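Local coordinates for glycoside hydrolase family 81 (Clostridium thermocellum, PDB 6FOP), which probably hydrolyses beta-1,3-glucans such as laminarin as part of the cellulosome, here in a form carrying an engineered point mutation, at residues 569-579 / 611-621. Sequence-based numbering, arbitrary orientation. Where two conformers were deposited one is given.
Sequences TNSEKHGINFL and PPNWKDIQYMY. With NI (nickel (II) ion), chain B.
N613 reaches across to a capping box, T569 with E572, that starts the short helix 570-575, and its amide ties into both members of the box. This helix meets helix 615-621 at 55° in the family 81 C-terminal domain, of the six-hairpin clan. The T569 hydroxyl donates to N613 OD1 on a lone pair in the carbonyl plane (OG1 to OD1, 2.6 Å), while it accepts from E572 N. On the other branch of the amide, N613 ND2 gives E572 OE2 a fairly straight bond of 3.0 Å, lying in its own amide plane but striking the carboxylate from above, the two planes being 86° apart. T569 N takes the opposite face of OE2, so one oxygen is gripped from both sides; E572 OE1 is held by W566. The E572 stem also serves the contact: CG sits over the six-membered ring of W614, 3.8 Å from its centroid, while I576 N lies at the ring edge and L579 CD2 approaches off-centre. The S571 hydroxyl, opposite the backbone N about the first torsion (chi1 179°), donates to N613 O of segment 611-621 from above the carbonyl plane. Q618, bent at its second torsion, brings NE2 back to S571 O and OG, both weak bonds. Farther along, F578 and Y621 form an offset stack with nearly parallel planes and centroids 3.6 Å apart; H574 O lies over the other F578 face, and Q618 OE1 meets the ring edge in plane. H574 turns its imidazole away from helix 615-621; N598 holds ND1, H562, E601 and E605 complete the nickel site, and H574 NE2 binds the ion at 2.1 Å.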
loop_
_atom_site.group_PDB
_atom_site.type_symbol
_atom_site.label_atom_id
_atom_site.label_comp_id
_atom_site.label_asym_id
_atom_site.label_seq_id
_atom_site.Cartn_x
_atom_site.Cartn_y
_atom_site.Cartn_z
ATOM N N THR A 569 -1.024 19.938 14.644
ATOM C CA THR A 569 -2.348 20.507 14.521
ATOM C C THR A 569 -3.205 19.588 13.655
ATOM O O THR A 569 -2.698 18.657 12.977
ATOM C CB THR A 569 -2.322 21.879 13.831
ATOM O OG1 THR A 569 -1.949 21.684 12.475
ATOM C CG2 THR A 569 -1.364 22.867 14.535
ATOM N N ASN A 570 -4.504 19.861 13.640
ATOM C CA ASN A 570 -5.405 19.137 12.750
ATOM C C ASN A 570 -5.145 19.442 11.271
ATOM O O ASN A 570 -5.434 18.607 10.401
ATOM C CB ASN A 570 -6.872 19.341 13.158
ATOM C CG ASN A 570 -7.189 18.678 14.482
ATOM O OD1 ASN A 570 -7.233 19.316 15.559
ATOM N ND2 ASN A 570 -7.322 17.402 14.430
ATOM N N SER A 571 -4.540 20.594 10.987
ATOM C CA SER A 571 -4.033 20.848 9.639
ATOM C C SER A 571 -2.936 19.855 9.250
ATOM O O SER A 571 -2.949 19.319 8.127
ATOM C CB SER A 571 -3.568 22.279 9.485
ATOM O OG SER A 571 -3.076 22.482 8.181
ATOM N N GLU A 572 -1.980 19.631 10.154
ATOM C CA GLU A 572 -0.972 18.597 9.926
ATOM C C GLU A 572 -1.602 17.197 9.801
ATOM O O GLU A 572 -1.231 16.430 8.916
ATOM C CB GLU A 572 0.102 18.614 11.019
ATOM C CG GLU A 572 0.943 19.887 10.967
ATOM C CD GLU A 572 1.795 20.055 12.194
ATOM O OE1 GLU A 572 2.933 19.547 12.185
ATOM O OE2 GLU A 572 1.315 20.687 13.173
ATOM N N LYS A 573 -2.589 16.889 10.649
ATOM C CA LYS A 573 -3.197 15.577 10.586
ATOM C C LYS A 573 -3.828 15.321 9.218
ATOM O O LYS A 573 -3.690 14.224 8.665
ATOM C CB LYS A 573 -4.231 15.385 11.693
ATOM C CG LYS A 573 -3.639 15.373 13.090
ATOM C CD LYS A 573 -4.677 15.076 14.155
ATOM C CE LYS A 573 -4.081 15.252 15.539
ATOM N NZ LYS A 573 -5.009 14.860 16.619
ATOM N N HIS A 574 -4.510 16.318 8.660
ATOM C CA HIS A 574 -5.090 16.211 7.315
ATOM C C HIS A 574 -3.998 16.220 6.220
ATOM O O HIS A 574 -4.055 15.432 5.266
ATOM C CB HIS A 574 -6.095 17.353 7.113
ATOM C CG HIS A 574 -7.427 17.079 7.730
ATOM N ND1 HIS A 574 -8.574 16.955 6.994
ATOM C CD2 HIS A 574 -7.776 16.831 9.008
ATOM C CE1 HIS A 574 -9.581 16.670 7.785
ATOM N NE2 HIS A 574 -9.125 16.598 9.014
ATOM N N GLY A 575 -2.996 17.091 6.390
ATOM C CA GLY A 575 -1.998 17.308 5.350
ATOM C C GLY A 575 -1.077 16.132 5.079
ATOM O O GLY A 575 -0.516 16.036 3.967
ATOM N N ILE A 576 -0.874 15.241 6.066
ATOM C CA ILE A 576 0.009 14.106 5.817
ATOM C C ILE A 576 -0.528 13.158 4.761
ATOM O O ILE A 576 0.225 12.314 4.306
ATOM C CB ILE A 576 0.373 13.290 7.085
ATOM C CG1 ILE A 576 -0.865 12.631 7.744
ATOM C CG2 ILE A 576 1.158 14.141 8.092
ATOM C CD1 ILE A 576 -0.572 11.257 8.299
ATOM N N ASN A 577 -1.816 13.242 4.402
ATOM C CA ASN A 577 -2.355 12.440 3.312
ATOM C C ASN A 577 -2.522 13.195 2.013
ATOM O O ASN A 577 -3.133 12.713 1.077
ATOM C CB ASN A 577 -3.618 11.680 3.759
ATOM C CG ASN A 577 -3.250 10.367 4.382
ATOM O OD1 ASN A 577 -2.857 9.438 3.670
ATOM N ND2 ASN A 577 -3.238 10.311 5.718
ATOM N N PHE A 578 -1.990 14.419 1.995
ATOM C CA PHE A 578 -1.881 15.175 0.753
ATOM C C PHE A 578 -0.442 15.227 0.258
ATOM O O PHE A 578 -0.189 15.030 -0.945
ATOM C CB PHE A 578 -2.392 16.621 0.919
ATOM C CG PHE A 578 -3.754 16.759 1.585
ATOM C CD1 PHE A 578 -4.718 15.769 1.541
ATOM C CD2 PHE A 578 -4.070 17.933 2.247
ATOM C CE1 PHE A 578 -5.931 15.936 2.182
ATOM C CE2 PHE A 578 -5.278 18.104 2.899
ATOM C CZ PHE A 578 -6.228 17.097 2.858
ATOM N N LEU A 579 0.502 15.523 1.148
ATOM C CA LEU A 579 1.870 15.787 0.699
ATOM C C LEU A 579 2.636 14.480 0.434
ATOM O O LEU A 579 2.399 13.450 1.103
ATOM C CB LEU A 579 2.580 16.712 1.682
ATOM C CG LEU A 579 3.109 16.121 2.978
ATOM C CD1 LEU A 579 4.481 15.452 2.789
ATOM C CD2 LEU A 579 3.210 17.228 4.026
ATOM N N PRO A 611 -6.278 27.676 7.932
ATOM C CA PRO A 611 -5.374 26.701 8.579
ATOM C C PRO A 611 -4.358 27.390 9.476
ATOM O O PRO A 611 -3.855 28.454 9.101
ATOM C CB PRO A 611 -4.652 26.034 7.409
ATOM C CG PRO A 611 -5.433 26.394 6.195
ATOM C CD PRO A 611 -6.153 27.660 6.467
ATOM N N PRO A 612 -4.093 26.864 10.669
ATOM C CA PRO A 612 -3.109 27.543 11.542
ATOM C C PRO A 612 -1.671 27.411 11.052
ATOM O O PRO A 612 -0.817 28.240 11.384
ATOM C CB PRO A 612 -3.311 26.838 12.890
ATOM C CG PRO A 612 -3.787 25.474 12.502
ATOM C CD PRO A 612 -4.729 25.727 11.358
ATOM N N ASN A 613 -1.429 26.337 10.308
ATOM C CA ASN A 613 -0.134 26.003 9.778
ATOM C C ASN A 613 -0.301 25.078 8.562
ATOM O O ASN A 613 -1.428 24.716 8.207
ATOM C CB ASN A 613 0.799 25.428 10.863
ATOM C CG ASN A 613 0.377 24.072 11.381
ATOM O OD1 ASN A 613 -0.761 23.634 11.205
ATOM N ND2 ASN A 613 1.303 23.415 12.023
ATOM N N TRP A 614 0.801 24.773 7.889
ATOM C CA TRP A 614 0.761 24.083 6.585
ATOM C C TRP A 614 -0.263 24.697 5.639
ATOM O O TRP A 614 -0.966 24.010 4.895
ATOM C CB TRP A 614 0.550 22.570 6.745
ATOM C CG TRP A 614 1.740 21.840 7.252
ATOM C CD1 TRP A 614 2.898 22.362 7.764
ATOM C CD2 TRP A 614 1.900 20.403 7.308
ATOM N NE1 TRP A 614 3.756 21.352 8.120
ATOM C CE2 TRP A 614 3.161 20.145 7.880
ATOM C CE3 TRP A 614 1.097 19.332 6.938
ATOM C CZ2 TRP A 614 3.642 18.846 8.091
ATOM C CZ3 TRP A 614 1.570 18.042 7.141
ATOM C CH2 TRP A 614 2.829 17.815 7.722
ATOM N N LYS A 615 -0.289 26.045 5.634
ATOM C CA LYS A 615 -1.253 26.737 4.781
ATOM C C LYS A 615 -0.984 26.470 3.295
ATOM O O LYS A 615 -1.922 26.410 2.500
ATOM C CB LYS A 615 -1.197 28.245 4.996
ATOM C CG LYS A 615 -1.793 28.748 6.300
ATOM C CD LYS A 615 -1.704 30.278 6.335
ATOM C CE LYS A 615 -2.575 30.905 7.404
ATOM N NZ LYS A 615 -2.031 30.622 8.753
ATOM N N ASP A 616 0.303 26.343 2.924
ATOM C CA ASP A 616 0.650 25.982 1.535
ATOM C C ASP A 616 0.017 24.655 1.095
ATOM O O ASP A 616 -0.670 24.588 0.071
ATOM C CB ASP A 616 2.156 25.989 1.257
ATOM C CG ASP A 616 2.999 25.207 2.263
ATOM O OD1 ASP A 616 2.504 24.760 3.335
ATOM O OD2 ASP A 616 4.190 25.024 1.957
ATOM N N ILE A 617 0.222 23.615 1.904
ATOM C CA ILE A 617 -0.336 22.291 1.606
ATOM C C ILE A 617 -1.861 22.404 1.551
ATOM O O ILE A 617 -2.500 21.859 0.639
ATOM C CB ILE A 617 0.078 21.282 2.672
ATOM C CG1 ILE A 617 1.591 21.148 2.802
ATOM C CG2 ILE A 617 -0.549 19.926 2.416
ATOM C CD1 ILE A 617 2.312 20.784 1.560
ATOM N N GLN A 618 -2.458 23.101 2.536
ATOM C CA GLN A 618 -3.923 23.176 2.597
ATOM C C GLN A 618 -4.515 23.980 1.463
ATOM O O GLN A 618 -5.594 23.655 0.957
ATOM C CB GLN A 618 -4.396 23.741 3.928
ATOM C CG GLN A 618 -4.117 22.826 5.102
ATOM C CD GLN A 618 -4.907 21.548 5.046
ATOM O OE1 GLN A 618 -5.884 21.453 4.314
ATOM N NE2 GLN A 618 -4.517 20.578 5.873
ATOM N N TYR A 619 -3.827 25.056 1.053
ATOM C CA TYR A 619 -4.378 25.835 -0.062
ATOM C C TYR A 619 -4.180 25.146 -1.415
ATOM O O TYR A 619 -5.037 25.292 -2.302
ATOM C CB TYR A 619 -3.825 27.256 -0.077
ATOM C CG TYR A 619 -4.126 28.087 1.156
ATOM C CD1 TYR A 619 -5.240 27.840 1.951
ATOM C CD2 TYR A 619 -3.297 29.133 1.509
ATOM C CE1 TYR A 619 -5.537 28.620 3.056
ATOM C CE2 TYR A 619 -3.573 29.910 2.625
ATOM C CZ TYR A 619 -4.666 29.636 3.415
ATOM O OH TYR A 619 -4.953 30.416 4.509
ATOM N N MET A 620 -3.111 24.352 -1.577
ATOM C CA MET A 620 -3.000 23.499 -2.766
ATOM C C MET A 620 -4.139 22.489 -2.835
ATOM O O MET A 620 -4.716 22.250 -3.908
ATOM C CB MET A 620 -1.671 22.780 -2.793
ATOM C CG MET A 620 -0.503 23.701 -3.105
ATOM S SD MET A 620 0.992 22.710 -3.350
ATOM C CE MET A 620 1.411 22.241 -1.683
ATOM N N TYR A 621 -4.511 21.937 -1.666
ATOM C CA TYR A 621 -5.623 20.997 -1.578
ATOM C C TYR A 621 -6.961 21.687 -1.880
ATOM O O TYR A 621 -7.749 21.221 -2.714
ATOM C CB TYR A 621 -5.646 20.412 -0.177
ATOM C CG TYR A 621 -6.732 19.409 0.064
ATOM C CD1 TYR A 621 -6.641 18.122 -0.488
ATOM C CD2 TYR A 621 -7.811 19.696 0.896
ATOM C CE1 TYR A 621 -7.635 17.188 -0.270
ATOM C CE2 TYR A 621 -8.795 18.746 1.133
ATOM C CZ TYR A 621 -8.707 17.495 0.545
ATOM O OH TYR A 621 -9.695 16.546 0.813
HETATM NI NI NI B . -10.249 15.986 10.636
#